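Local coordinates for protein probable intron-encoded endonuclease 1 (Wickerhamomyces canadensis, PDB 6X1J) that cleaves DNA at its recognition sequence as a LAGLIDADG homing endonuclease, serving the homing of an intron in the mitochondrial 21S rRNA gene, at residues Asp24-Trp29 with Phe107-Phe112; Lys124-Pro129 with Lys172-Ile177; Lys161-His166 with Tyr225-Asn230. One frame throughout, in Å; residues are numbered along the deposited sequence.

Contact 1. Residues Asp24-Trp29 with Phe107-Phe112. With nucleotides of chain C.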
loop_
_atom_site.group_PDB
_atom_site.type_symbol
_atom_site.label_atom_id
_atom_site.label_comp_id
_atom_site.label_asym_id
_atom_site.label_seq_id
_atom_site.Cartn_x
_atom_site.Cartn_y
_atom_site.Cartn_z
ATOM N N ASP A 24 0.984 -27.771 3.248
ATOM C CA ASP A 24 2.093 -28.109 4.178
ATOM C C ASP A 24 3.095 -26.942 4.226
ATOM O O ASP A 24 3.572 -26.639 5.317
ATOM C CB ASP A 24 2.727 -29.461 3.814
ATOM C CG ASP A 24 1.865 -30.668 4.175
ATOM O OD1 ASP A 24 0.961 -30.520 5.042
ATOM O OD2 ASP A 24 2.103 -31.754 3.603
ATOM N N TYR A 25 3.419 -26.318 3.083
ATOM C CA TYR A 25 4.306 -25.121 2.998
ATOM C C TYR A 25 3.774 -23.976 3.896
ATOM O O TYR A 25 4.600 -23.396 4.663
ATOM C CB TYR A 25 4.490 -24.681 1.536
ATOM C CG TYR A 25 5.249 -23.381 1.364
ATOM C CD1 TYR A 25 6.636 -23.335 1.450
ATOM C CD2 TYR A 25 4.576 -22.184 1.137
ATOM C CE1 TYR A 25 7.333 -22.145 1.298
ATOM C CE2 TYR A 25 5.256 -20.988 0.981
ATOM C CZ TYR A 25 6.638 -20.967 1.066
ATOM O OH TYR A 25 7.307 -19.785 0.908
ATOM N N LYS A 26 2.457 -23.701 3.864
ATOM C CA LYS A 26 1.796 -22.585 4.625
ATOM C C LYS A 26 2.043 -22.652 6.133
ATOM O O LYS A 26 2.200 -21.577 6.735
ATOM C CB LYS A 26 0.296 -22.582 4.387
ATOM C CG LYS A 26 -0.026 -22.164 2.973
ATOM C CD LYS A 26 -1.486 -22.113 2.722
ATOM C CE LYS A 26 -1.712 -21.873 1.256
ATOM N NZ LYS A 26 -3.122 -21.589 0.966
ATOM N N LYS A 27 2.080 -23.846 6.732
ATOM C CA LYS A 27 2.244 -23.992 8.204
ATOM C C LYS A 27 3.663 -23.565 8.606
ATOM O O LYS A 27 3.951 -23.483 9.822
ATOM C CB LYS A 27 2.031 -25.436 8.667
ATOM C CG LYS A 27 0.884 -26.207 8.023
ATOM C CD LYS A 27 0.656 -27.538 8.732
ATOM C CE LYS A 27 -0.183 -28.521 7.949
ATOM N NZ LYS A 27 -1.420 -27.881 7.442
ATOM N N GLN A 28 4.544 -23.301 7.640
ATOM C CA GLN A 28 5.915 -22.798 7.937
ATOM C C GLN A 28 5.805 -21.328 8.388
ATOM O O GLN A 28 6.848 -20.758 8.833
ATOM C CB GLN A 28 6.849 -23.016 6.734
ATOM C CG GLN A 28 7.435 -24.424 6.635
ATOM C CD GLN A 28 7.834 -24.877 5.248
ATOM O OE1 GLN A 28 8.265 -26.012 5.044
ATOM N NE2 GLN A 28 7.657 -24.016 4.262
ATOM N N TRP A 29 4.603 -20.737 8.283
ATOM C CA TRP A 29 4.304 -19.325 8.654
ATOM C C TRP A 29 2.920 -19.213 9.296
ATOM O O TRP A 29 1.947 -19.710 8.689
ATOM C CB TRP A 29 4.399 -18.414 7.411
ATOM C CG TRP A 29 5.823 -18.234 7.011
ATOM C CD1 TRP A 29 6.776 -17.481 7.642
ATOM C CD2 TRP A 29 6.491 -18.966 5.981
ATOM N NE1 TRP A 29 7.988 -17.655 7.031
ATOM C CE2 TRP A 29 7.850 -18.576 6.021
ATOM C CE3 TRP A 29 6.059 -19.887 5.023
ATOM C CZ2 TRP A 29 8.790 -19.076 5.122
ATOM C CZ3 TRP A 29 6.988 -20.390 4.144
ATOM C CH2 TRP A 29 8.333 -19.996 4.202
ATOM N N PHE A 107 -0.898 -16.196 -2.054
ATOM C CA PHE A 107 -1.976 -17.186 -1.798
ATOM C C PHE A 107 -2.809 -16.702 -0.591
ATOM O O PHE A 107 -2.338 -15.852 0.158
ATOM C CB PHE A 107 -1.401 -18.599 -1.636
ATOM C CG PHE A 107 -0.223 -18.751 -0.702
ATOM C CD1 PHE A 107 -0.347 -18.474 0.644
ATOM C CD2 PHE A 107 0.981 -19.263 -1.161
ATOM C CE1 PHE A 107 0.721 -18.620 1.503
ATOM C CE2 PHE A 107 2.053 -19.436 -0.299
ATOM C CZ PHE A 107 1.927 -19.097 1.031
ATOM N N GLU A 108 -3.991 -17.287 -0.376
ATOM C CA GLU A 108 -4.770 -17.160 0.895
ATOM C C GLU A 108 -3.901 -17.627 2.063
ATOM O O GLU A 108 -3.178 -18.610 1.916
ATOM C CB GLU A 108 -6.046 -17.989 0.832
ATOM C CG GLU A 108 -6.956 -17.556 -0.297
ATOM C CD GLU A 108 -8.181 -18.434 -0.447
ATOM O OE1 GLU A 108 -8.418 -19.260 0.485
ATOM O OE2 GLU A 108 -8.885 -18.292 -1.486
ATOM N N HIS A 109 -3.967 -16.938 3.183
ATOM C CA HIS A 109 -3.241 -17.313 4.420
ATOM C C HIS A 109 -3.802 -16.492 5.576
ATOM O O HIS A 109 -3.929 -15.259 5.428
ATOM C CB HIS A 109 -1.736 -17.134 4.295
ATOM C CG HIS A 109 -0.959 -17.871 5.335
ATOM N ND1 HIS A 109 -0.966 -17.497 6.660
ATOM C CD2 HIS A 109 -0.104 -18.917 5.251
ATOM C CE1 HIS A 109 -0.139 -18.271 7.343
ATOM N NE2 HIS A 109 0.408 -19.150 6.504
ATOM N N LYS A 110 -4.050 -17.199 6.679
ATOM C CA LYS A 110 -4.558 -16.727 7.990
ATOM C C LYS A 110 -3.752 -15.517 8.483
ATOM O O LYS A 110 -4.324 -14.690 9.149
ATOM C CB LYS A 110 -4.454 -17.918 8.961
ATOM C CG LYS A 110 -4.980 -17.694 10.373
ATOM C CD LYS A 110 -4.778 -18.906 11.282
ATOM C CE LYS A 110 -5.980 -19.204 12.156
ATOM N NZ LYS A 110 -7.138 -19.676 11.355
ATOM N N ALA A 111 -2.453 -15.440 8.196
ATOM C CA ALA A 111 -1.573 -14.326 8.623
ATOM C C ALA A 111 -2.134 -12.967 8.142
ATOM O O ALA A 111 -1.929 -12.004 8.875
ATOM C CB ALA A 111 -0.156 -14.567 8.154
ATOM N N PHE A 112 -2.915 -12.920 7.054
ATOM C CA PHE A 112 -3.477 -11.684 6.450
ATOM C C PHE A 112 -4.843 -11.326 7.074
ATOM O O PHE A 112 -5.336 -10.203 6.810
ATOM C CB PHE A 112 -3.571 -11.807 4.917
ATOM C CG PHE A 112 -2.243 -11.990 4.205
ATOM C CD1 PHE A 112 -1.235 -11.039 4.295
ATOM C CD2 PHE A 112 -1.989 -13.123 3.434
ATOM C CE1 PHE A 112 -0.007 -11.231 3.664
ATOM C CE2 PHE A 112 -0.759 -13.311 2.815
ATOM C CZ PHE A 112 0.237 -12.379 2.953
ATOM P P DA C 7 -4.337 -20.764 -2.720
ATOM O OP1 DA C 7 -3.702 -21.690 -1.748
ATOM O OP2 DA C 7 -4.932 -19.460 -2.222
ATOM O "O5'" DA C 7 -3.299 -20.488 -3.896
ATOM C "C5'" DA C 7 -2.309 -21.462 -4.286
ATOM C "C4'" DA C 7 -2.069 -21.349 -5.772
ATOM O "O4'" DA C 7 -3.313 -21.606 -6.465
ATOM C "C3'" DA C 7 -1.588 -19.977 -6.258
ATOM O "O3'" DA C 7 -0.419 -20.158 -7.090
ATOM C "C2'" DA C 7 -2.848 -19.356 -6.850
ATOM C "C1'" DA C 7 -3.653 -20.549 -7.342
ATOM N N9 DA C 7 -5.101 -20.370 -7.250
ATOM C C8 DA C 7 -5.772 -19.913 -6.142
ATOM N N7 DA C 7 -7.071 -19.844 -6.305
ATOM C C5 DA C 7 -7.271 -20.293 -7.602
ATOM C C6 DA C 7 -8.435 -20.483 -8.364
ATOM N N6 DA C 7 -9.658 -20.213 -7.911
ATOM N N1 DA C 7 -8.299 -20.945 -9.626
ATOM C C2 DA C 7 -7.066 -21.221 -10.072
ATOM N N3 DA C 7 -5.894 -21.104 -9.441
ATOM C C4 DA C 7 -6.069 -20.635 -8.192
#

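Contact 2. Residues Lys124-Pro129 with Lys172-Ile177. With nucleotides of chain B.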
loop_
_atom_site.group_PDB
_atom_site.type_symbol
_atom_site.label_atom_id
_atom_site.label_comp_id
_atom_site.label_asym_id
_atom_site.label_seq_id
_atom_site.Cartn_x
_atom_site.Cartn_y
_atom_site.Cartn_z
ATOM N N LYS A 124 -15.756 -2.713 1.729
ATOM C CA LYS A 124 -15.151 -1.366 1.584
ATOM C C LYS A 124 -13.981 -1.269 2.562
ATOM O O LYS A 124 -14.067 -1.845 3.673
ATOM C CB LYS A 124 -16.189 -0.265 1.821
ATOM C CG LYS A 124 -17.306 -0.195 0.784
ATOM C CD LYS A 124 -18.074 1.129 0.759
ATOM C CE LYS A 124 -19.293 1.146 1.663
ATOM N NZ LYS A 124 -18.916 0.994 3.090
ATOM N N LYS A 125 -12.903 -0.605 2.150
ATOM C CA LYS A 125 -11.817 -0.179 3.065
ATOM C C LYS A 125 -12.402 0.906 3.959
ATOM O O LYS A 125 -12.953 1.843 3.370
ATOM C CB LYS A 125 -10.630 0.454 2.335
ATOM C CG LYS A 125 -9.548 -0.500 1.901
ATOM C CD LYS A 125 -8.620 0.053 0.857
ATOM C CE LYS A 125 -7.768 -1.014 0.231
ATOM N NZ LYS A 125 -6.895 -0.428 -0.802
ATOM N N ILE A 126 -12.193 0.810 5.278
ATOM C CA ILE A 126 -12.674 1.810 6.264
ATOM C C ILE A 126 -11.509 2.174 7.178
ATOM O O ILE A 126 -10.498 1.434 7.212
ATOM C CB ILE A 126 -13.939 1.336 7.024
ATOM C CG1 ILE A 126 -13.751 -0.002 7.761
ATOM C CG2 ILE A 126 -15.114 1.267 6.058
ATOM C CD1 ILE A 126 -13.140 0.095 9.149
ATOM N N ILE A 127 -11.613 3.341 7.795
ATOM C CA ILE A 127 -10.587 3.880 8.727
ATOM C C ILE A 127 -11.098 3.706 10.159
ATOM O O ILE A 127 -12.058 4.373 10.547
ATOM C CB ILE A 127 -10.279 5.347 8.426
ATOM C CG1 ILE A 127 -9.745 5.522 6.994
ATOM C CG2 ILE A 127 -9.315 5.855 9.490
ATOM C CD1 ILE A 127 -8.461 4.729 6.691
ATOM N N LYS A 128 -10.476 2.794 10.875
ATOM C CA LYS A 128 -10.757 2.459 12.287
ATOM C C LYS A 128 -10.280 3.607 13.148
ATOM O O LYS A 128 -9.249 4.201 12.852
ATOM C CB LYS A 128 -10.058 1.144 12.650
ATOM C CG LYS A 128 -10.815 -0.091 12.197
ATOM C CD LYS A 128 -11.825 -0.539 13.242
ATOM C CE LYS A 128 -12.929 -1.405 12.691
ATOM N NZ LYS A 128 -12.391 -2.736 12.360
ATOM N N PRO A 129 -11.044 3.973 14.208
ATOM C CA PRO A 129 -10.704 5.125 15.021
ATOM C C PRO A 129 -9.307 5.011 15.629
ATOM O O PRO A 129 -8.760 6.072 15.874
ATOM C CB PRO A 129 -11.768 5.182 16.122
ATOM C CG PRO A 129 -12.928 4.341 15.592
ATOM C CD PRO A 129 -12.319 3.349 14.621
ATOM N N LYS A 172 -15.216 11.577 4.132
ATOM C CA LYS A 172 -14.703 12.867 4.657
ATOM C C LYS A 172 -14.314 12.676 6.133
ATOM O O LYS A 172 -13.180 13.098 6.537
ATOM C CB LYS A 172 -15.756 13.952 4.407
ATOM C CG LYS A 172 -15.355 15.375 4.747
ATOM C CD LYS A 172 -16.551 16.325 4.896
ATOM C CE LYS A 172 -16.149 17.776 5.079
ATOM N NZ LYS A 172 -17.265 18.602 5.593
ATOM N N GLU A 173 -15.208 12.045 6.900
ATOM C CA GLU A 173 -15.126 11.933 8.379
ATOM C C GLU A 173 -13.954 11.011 8.740
ATOM O O GLU A 173 -13.269 11.286 9.749
ATOM C CB GLU A 173 -16.490 11.489 8.909
ATOM C CG GLU A 173 -17.581 12.542 8.712
ATOM C CD GLU A 173 -18.056 12.797 7.286
ATOM O OE1 GLU A 173 -17.762 11.965 6.384
ATOM O OE2 GLU A 173 -18.713 13.831 7.072
ATOM N N GLU A 174 -13.711 10.005 7.893
ATOM C CA GLU A 174 -12.525 9.091 7.937
ATOM C C GLU A 174 -11.223 9.883 7.704
ATOM O O GLU A 174 -10.292 9.814 8.549
ATOM C CB GLU A 174 -12.733 7.980 6.908
ATOM C CG GLU A 174 -13.738 6.926 7.331
ATOM C CD GLU A 174 -13.860 5.752 6.385
ATOM O OE1 GLU A 174 -13.905 5.990 5.156
ATOM O OE2 GLU A 174 -13.828 4.616 6.869
ATOM N N VAL A 175 -11.159 10.705 6.659
ATOM C CA VAL A 175 -9.942 11.531 6.403
ATOM C C VAL A 175 -9.734 12.503 7.567
ATOM O O VAL A 175 -8.550 12.644 8.027
ATOM C CB VAL A 175 -9.984 12.220 5.017
ATOM C CG1 VAL A 175 -8.746 13.039 4.758
ATOM C CG2 VAL A 175 -10.144 11.192 3.903
ATOM N N GLU A 176 -10.820 13.109 8.095
ATOM C CA GLU A 176 -10.696 14.048 9.251
ATOM C C GLU A 176 -10.086 13.308 10.446
ATOM O O GLU A 176 -9.227 13.898 11.112
ATOM C CB GLU A 176 -12.028 14.688 9.665
ATOM C CG GLU A 176 -12.542 15.747 8.725
ATOM C CD GLU A 176 -14.053 15.953 8.782
ATOM O OE1 GLU A 176 -14.698 15.321 9.616
ATOM O OE2 GLU A 176 -14.582 16.744 7.978
ATOM N N ILE A 177 -10.453 12.048 10.684
ATOM C CA ILE A 177 -9.779 11.222 11.738
ATOM C C ILE A 177 -8.281 11.098 11.434
ATOM O O ILE A 177 -7.454 11.400 12.360
ATOM C CB ILE A 177 -10.449 9.850 11.939
ATOM C CG1 ILE A 177 -11.809 9.998 12.632
ATOM C CG2 ILE A 177 -9.541 8.939 12.747
ATOM C CD1 ILE A 177 -12.825 8.972 12.219
ATOM P P DA B 16 -10.129 -1.689 -2.942
ATOM O OP1 DA B 16 -10.874 -0.833 -1.994
ATOM O OP2 DA B 16 -9.360 -2.816 -2.407
ATOM O "O5'" DA B 16 -11.147 -2.150 -4.082
ATOM C "C5'" DA B 16 -11.402 -3.560 -4.221
ATOM C "C4'" DA B 16 -12.377 -3.866 -5.335
ATOM O "O4'" DA B 16 -11.681 -3.860 -6.600
ATOM C "C3'" DA B 16 -12.965 -5.264 -5.177
ATOM O "O3'" DA B 16 -14.286 -5.082 -4.667
ATOM C "C2'" DA B 16 -12.929 -5.859 -6.572
ATOM C "C1'" DA B 16 -12.143 -4.888 -7.437
ATOM N N9 DA B 16 -10.996 -5.410 -8.180
ATOM C C8 DA B 16 -9.664 -5.477 -7.843
ATOM N N7 DA B 16 -8.902 -5.969 -8.793
ATOM C C5 DA B 16 -9.797 -6.261 -9.815
ATOM C C6 DA B 16 -9.624 -6.788 -11.107
ATOM N N6 DA B 16 -8.439 -7.140 -11.622
ATOM N N1 DA B 16 -10.723 -6.922 -11.878
ATOM C C2 DA B 16 -11.906 -6.549 -11.383
ATOM N N3 DA B 16 -12.192 -6.023 -10.203
ATOM C C4 DA B 16 -11.083 -5.905 -9.457
#

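Contact 3. Residues Lys161-His166 with Tyr225-Asn230. With nucleotides of chain C.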
loop_
_atom_site.group_PDB
_atom_site.type_symbol
_atom_site.label_atom_id
_atom_site.label_comp_id
_atom_site.label_asym_id
_atom_site.label_seq_id
_atom_site.Cartn_x
_atom_site.Cartn_y
_atom_site.Cartn_z
ATOM N N LYS A 161 6.949 22.844 -1.858
ATOM C CA LYS A 161 7.166 21.378 -1.622
ATOM C C LYS A 161 6.011 20.753 -0.821
ATOM O O LYS A 161 6.227 19.672 -0.156
ATOM C CB LYS A 161 8.476 21.197 -0.858
ATOM C CG LYS A 161 9.696 21.738 -1.577
ATOM C CD LYS A 161 10.971 21.641 -0.762
ATOM C CE LYS A 161 12.148 22.252 -1.492
ATOM N NZ LYS A 161 13.419 21.548 -1.213
ATOM N N SER A 162 4.822 21.372 -0.866
ATOM C CA SER A 162 3.553 20.760 -0.411
ATOM C C SER A 162 3.362 19.397 -1.109
ATOM O O SER A 162 3.715 19.235 -2.296
ATOM C CB SER A 162 2.402 21.701 -0.631
ATOM O OG SER A 162 2.545 22.843 0.214
ATOM N N LEU A 163 2.879 18.417 -0.349
ATOM C CA LEU A 163 2.598 17.036 -0.803
ATOM C C LEU A 163 1.138 16.684 -0.523
ATOM O O LEU A 163 0.471 17.405 0.193
ATOM C CB LEU A 163 3.531 16.087 -0.057
ATOM C CG LEU A 163 5.015 16.352 -0.288
ATOM C CD1 LEU A 163 5.857 15.537 0.692
ATOM C CD2 LEU A 163 5.383 16.045 -1.740
ATOM N N VAL A 164 0.686 15.602 -1.137
ATOM C CA VAL A 164 -0.709 15.116 -1.078
ATOM C C VAL A 164 -0.665 13.612 -0.776
ATOM O O VAL A 164 0.259 12.914 -1.287
ATOM C CB VAL A 164 -1.420 15.434 -2.385
ATOM C CG1 VAL A 164 -2.851 15.020 -2.337
ATOM C CG2 VAL A 164 -1.338 16.910 -2.716
ATOM N N LEU A 165 -1.603 13.134 0.037
ATOM C CA LEU A 165 -2.034 11.718 0.017
ATOM C C LEU A 165 -3.422 11.676 -0.606
ATOM O O LEU A 165 -4.353 12.388 -0.111
ATOM C CB LEU A 165 -2.002 11.156 1.439
ATOM C CG LEU A 165 -0.609 11.040 2.044
ATOM C CD1 LEU A 165 -0.659 10.940 3.555
ATOM C CD2 LEU A 165 0.111 9.805 1.488
ATOM N N HIS A 166 -3.567 10.876 -1.655
ATOM C CA HIS A 166 -4.828 10.769 -2.432
ATOM C C HIS A 166 -5.762 9.763 -1.763
ATOM O O HIS A 166 -5.782 8.575 -2.166
ATOM C CB HIS A 166 -4.486 10.523 -3.900
ATOM C CG HIS A 166 -3.856 11.724 -4.536
ATOM N ND1 HIS A 166 -4.605 12.802 -4.942
ATOM C CD2 HIS A 166 -2.571 12.047 -4.778
ATOM C CE1 HIS A 166 -3.817 13.735 -5.441
ATOM N NE2 HIS A 166 -2.555 13.295 -5.346
ATOM N N TYR A 225 11.281 10.098 -6.734
ATOM C CA TYR A 225 10.810 11.206 -7.588
ATOM C C TYR A 225 9.508 11.804 -7.032
ATOM O O TYR A 225 9.220 12.988 -7.343
ATOM C CB TYR A 225 10.623 10.757 -9.033
ATOM C CG TYR A 225 9.388 9.955 -9.286
ATOM C CD1 TYR A 225 9.413 8.580 -9.139
ATOM C CD2 TYR A 225 8.200 10.562 -9.659
ATOM C CE1 TYR A 225 8.280 7.822 -9.387
ATOM C CE2 TYR A 225 7.054 9.817 -9.898
ATOM C CZ TYR A 225 7.094 8.437 -9.749
ATOM O OH TYR A 225 5.981 7.671 -9.969
ATOM N N LYS A 226 8.730 11.042 -6.254
ATOM C CA LYS A 226 7.397 11.512 -5.767
ATOM C C LYS A 226 7.632 12.585 -4.711
ATOM O O LYS A 226 6.726 13.365 -4.481
ATOM C CB LYS A 226 6.556 10.367 -5.195
ATOM C CG LYS A 226 6.062 9.352 -6.209
ATOM C CD LYS A 226 4.996 8.443 -5.661
ATOM C CE LYS A 226 3.627 8.908 -6.081
ATOM N NZ LYS A 226 2.573 7.926 -5.749
ATOM N N LEU A 227 8.840 12.624 -4.157
ATOM C CA LEU A 227 9.258 13.376 -2.945
ATOM C C LEU A 227 10.277 14.477 -3.302
ATOM O O LEU A 227 10.434 15.444 -2.514
ATOM C CB LEU A 227 9.888 12.336 -2.002
ATOM C CG LEU A 227 10.125 12.757 -0.560
ATOM C CD1 LEU A 227 8.801 12.881 0.157
ATOM C CD2 LEU A 227 11.016 11.768 0.187
ATOM N N LEU A 228 11.005 14.310 -4.394
ATOM C CA LEU A 228 12.202 15.121 -4.731
ATOM C C LEU A 228 11.794 16.448 -5.410
ATOM O O LEU A 228 11.060 16.419 -6.368
ATOM C CB LEU A 228 13.086 14.291 -5.667
ATOM C CG LEU A 228 14.543 14.119 -5.234
ATOM C CD1 LEU A 228 15.313 13.283 -6.254
ATOM C CD2 LEU A 228 15.235 15.463 -5.019
ATOM N N PHE A 229 12.283 17.574 -4.924
ATOM C CA PHE A 229 12.241 18.885 -5.626
ATOM C C PHE A 229 13.670 19.400 -5.784
ATOM O O PHE A 229 14.582 18.850 -5.124
ATOM C CB PHE A 229 11.404 19.894 -4.843
ATOM C CG PHE A 229 9.970 19.484 -4.618
ATOM C CD1 PHE A 229 9.618 18.689 -3.532
ATOM C CD2 PHE A 229 8.973 19.898 -5.499
ATOM C CE1 PHE A 229 8.286 18.360 -3.317
ATOM C CE2 PHE A 229 7.646 19.572 -5.280
ATOM C CZ PHE A 229 7.310 18.782 -4.199
ATOM N N ASN A 230 13.851 20.443 -6.595
ATOM C CA ASN A 230 15.123 21.211 -6.664
ATOM C C ASN A 230 15.495 21.684 -5.255
ATOM O O ASN A 230 14.603 22.145 -4.520
ATOM C CB ASN A 230 15.016 22.371 -7.655
ATOM C CG ASN A 230 14.680 21.874 -9.047
ATOM O OD1 ASN A 230 15.327 20.952 -9.538
ATOM N ND2 ASN A 230 13.640 22.433 -9.650
ATOM P P DC C 17 -3.614 6.860 -6.298
ATOM O OP1 DC C 17 -3.558 5.399 -6.537
ATOM O OP2 DC C 17 -4.085 7.336 -4.965
ATOM O "O5'" DC C 17 -2.170 7.445 -6.647
ATOM C "C5'" DC C 17 -1.754 8.842 -6.574
ATOM C "C4'" DC C 17 -1.331 9.321 -7.947
ATOM O "O4'" DC C 17 -2.481 9.704 -8.755
ATOM C "C3'" DC C 17 -0.332 10.476 -8.042
ATOM O "O3'" DC C 17 0.714 10.071 -8.961
ATOM C "C2'" DC C 17 -1.192 11.628 -8.528
ATOM C "C1'" DC C 17 -2.255 10.963 -9.368
ATOM N N1 DC C 17 -3.557 11.685 -9.445
ATOM C C2 DC C 17 -4.232 11.804 -10.675
ATOM O O2 DC C 17 -3.716 11.333 -11.703
ATOM N N3 DC C 17 -5.430 12.433 -10.712
ATOM C C4 DC C 17 -5.976 12.893 -9.586
ATOM N N4 DC C 17 -7.148 13.527 -9.672
ATOM C C5 DC C 17 -5.325 12.763 -8.326
ATOM C C6 DC C 17 -4.140 12.137 -8.299
ATOM P P DC C 18 2.029 10.935 -9.261
ATOM O OP1 DC C 18 3.106 9.987 -9.658
ATOM O OP2 DC C 18 2.315 11.907 -8.173
ATOM O "O5'" DC C 18 1.608 11.839 -10.506
ATOM C "C5'" DC C 18 1.156 11.233 -11.687
ATOM C "C4'" DC C 18 0.548 12.275 -12.587
ATOM O "O4'" DC C 18 -0.719 12.730 -12.067
ATOM C "C3'" DC C 18 1.367 13.531 -12.894
ATOM O "O3'" DC C 18 1.769 13.530 -14.257
ATOM C "C2'" DC C 18 0.455 14.681 -12.462
ATOM C "C1'" DC C 18 -0.926 14.058 -12.485
ATOM N N1 DC C 18 -1.930 14.656 -11.591
ATOM C C2 DC C 18 -3.152 15.083 -12.116
ATOM O O2 DC C 18 -3.369 14.954 -13.331
ATOM N N3 DC C 18 -4.059 15.648 -11.294
ATOM C C4 DC C 18 -3.808 15.743 -9.986
ATOM N N4 DC C 18 -4.757 16.275 -9.203
ATOM C C5 DC C 18 -2.583 15.289 -9.422
ATOM C C6 DC C 18 -1.690 14.737 -10.250
#

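Contact 1. Residues Asp24-Trp29 with Phe107-Phe112
Phe107 carries Lys26 over one face of its ring, CE lying 4.0 Å from the ring centroid in a CH-pi contact. At its edge, Phe107 CE2 meets Tyr25 CE2 at 3.8 Å, the two side chains crossing at about a right angle; one face of the Tyr25 ring takes Trp29 CZ3. The His109 ring is held at its edge: in its plane, ND1 accepts from Ala111 N (3.0 Å) and NE2 donates to Lys26 O (3.0 Å, 163° at the hydrogen). NE2 stands above that carbonyl plane, and Trp29 N bonds the same oxygen from the opposite face. An alanine in place of His109 would probably leave Lys26 O without its side-chain donor and Ala111 N without its acceptor. Lys26, extended beyond CG, brings NZ to Glu108 O (3.1 Å). Lys26 NZ also donates to DA7 OP1 of chain C at 2.8 Å. Glu108 N donates to OP2 of the same phosphate (3.0 Å). The contact sets helix 20-26 and the type I turn from Lys26 to Trp29 against the loop between strand 98-105 and helix 113-119, with Tyr81 edge-to-face on His109.

Contact 2. Residues Lys124-Pro129 with Lys172-Ile177
Ile127 and Glu174 mark the closest approach of the two backbones, their CA atoms 5.6 Å apart; by Pro129 and Ile177 the CA spacing has grown to 7.0 Å. Residues 124-129 leave a short, weakly bonded strand at 124-125 and continue as loop, whereas 172-177 form the first turns of a helix, with Glu176 N bonded to Lys172 O and Ile177 N to Glu173 O. One hydrogen bond joins the segments: Ile127 N donates to Glu174 OE2 at 2.7 Å, nearly straight (163°), meeting the carboxylate from above its plane. Glu174 reaches the loop because its CG is anti to the carbonyl carbon (chi1 -75°) and the chain then runs extended. Its other oxygen, OE1, accepts from Lys171 N just before the helix, so both oxygens are engaged by backbone N-H groups. Their N-H dipoles and the nearby helix start would be expected to stabilise the negative charge. OE2 also lies against Ile126, 3.3 Å from its CB. Toward the helix, along the aliphatic part of Glu174, the packing is apolar: Glu174 CB sits 3.9 Å from Ile127 CG1, and Ile127 CG2 turns to Ile177 CG2 at 4.5 Å, a loose contact. Lys125 faces elsewhere, its CE 3.6 Å from OP2 of DA16 of chain B, and its NZ bonds Ile44 O and Val48 O, beside the Gly46 and Asp47 that bind potassium. The loop, between the hairpin of strands 120-121 and 124-125 and helix 131-134, is part of the link between the two four-stranded halves of this LAGLIDADG endonuclease, and Glu174 fastens it to helix 172-186. Ile127 rests on Phe170, while Val175, on the side of the helix away from this loop, packs on Pro199 and Ile201 of strand 198-203.

Contact 3. Residues Lys161-His166 with Tyr225-Asn230
Phe229 and Leu163 meet where the C-terminal tail lies against strand 163-165 of the second four-stranded antiparallel sheet, in the LAGLIDADG fold, whose sheets bear on the DNA. The aromatic contact is CH-pi. Lys161 CA stands 3.9 Å from the centroid of the Phe229 ring, 23° off the ring normal, and Lys161 CG is over the same ring, 3.6 Å from CD1. The two side chains slide past each other in opposite directions, and Lys151 adds a cation-pi contact to the ring. Leu163 supplies the apolar part: its CD2 is at the edge of the Phe229 ring, 4.0 Å from CE1, and its CD1 faces Leu227 CD1, also at 4.0 Å. Leu227 CB points away from the strand; CG lies anti to the backbone N (chi1 -167°), and chi2 (71°) then places CD1 by Leu163. Helix 208-215 lies beside this patch, with Tyr208 and Phe211 on Leu163 and Tyr212 on Leu227.

Polar links go outward. Lys226 NZ bonds Met146 O in helix 138-148, and Lys226 CE approaches OP1 of DC18 of chain C at 3.8 Å, while its side chain lies about 5 Å from a bound potassium ion. Ser162 OG bonds Asn160 OD1 and Tyr202 OH. The backbone of His166 bonds that of Asp148, a potassium ligand. At the DNA end of the strand, His166 presents one ring face to the cytosine of DC17 of chain C, CE1 3.3 Å from C6, and the opposite face takes Val164 CG1.

In the fold
Contacts 1 and 3 are buried and lie on opposite sides of the chain's centre, their own centres about 37 Å apart, whereas contact 2 is a surface contact, off the line joining them. Contact 1 joins helix 20-26 to a loop and mixes polar bonds, by a lysine and a histidine to backbone carbonyls and to a phosphate, with aromatic packing. Contact 3 places the C-terminal tail on a sheet strand by aromatic and aliphatic packing. Contact 2 relies on one carboxylate bond plus packing of Ile127 on the aliphatic part of the same glutamate. Contacts 2 and 3 are related along the chain, since strand 163-165 is followed by helix 172-186; their nearest atoms are about 7 Å apart.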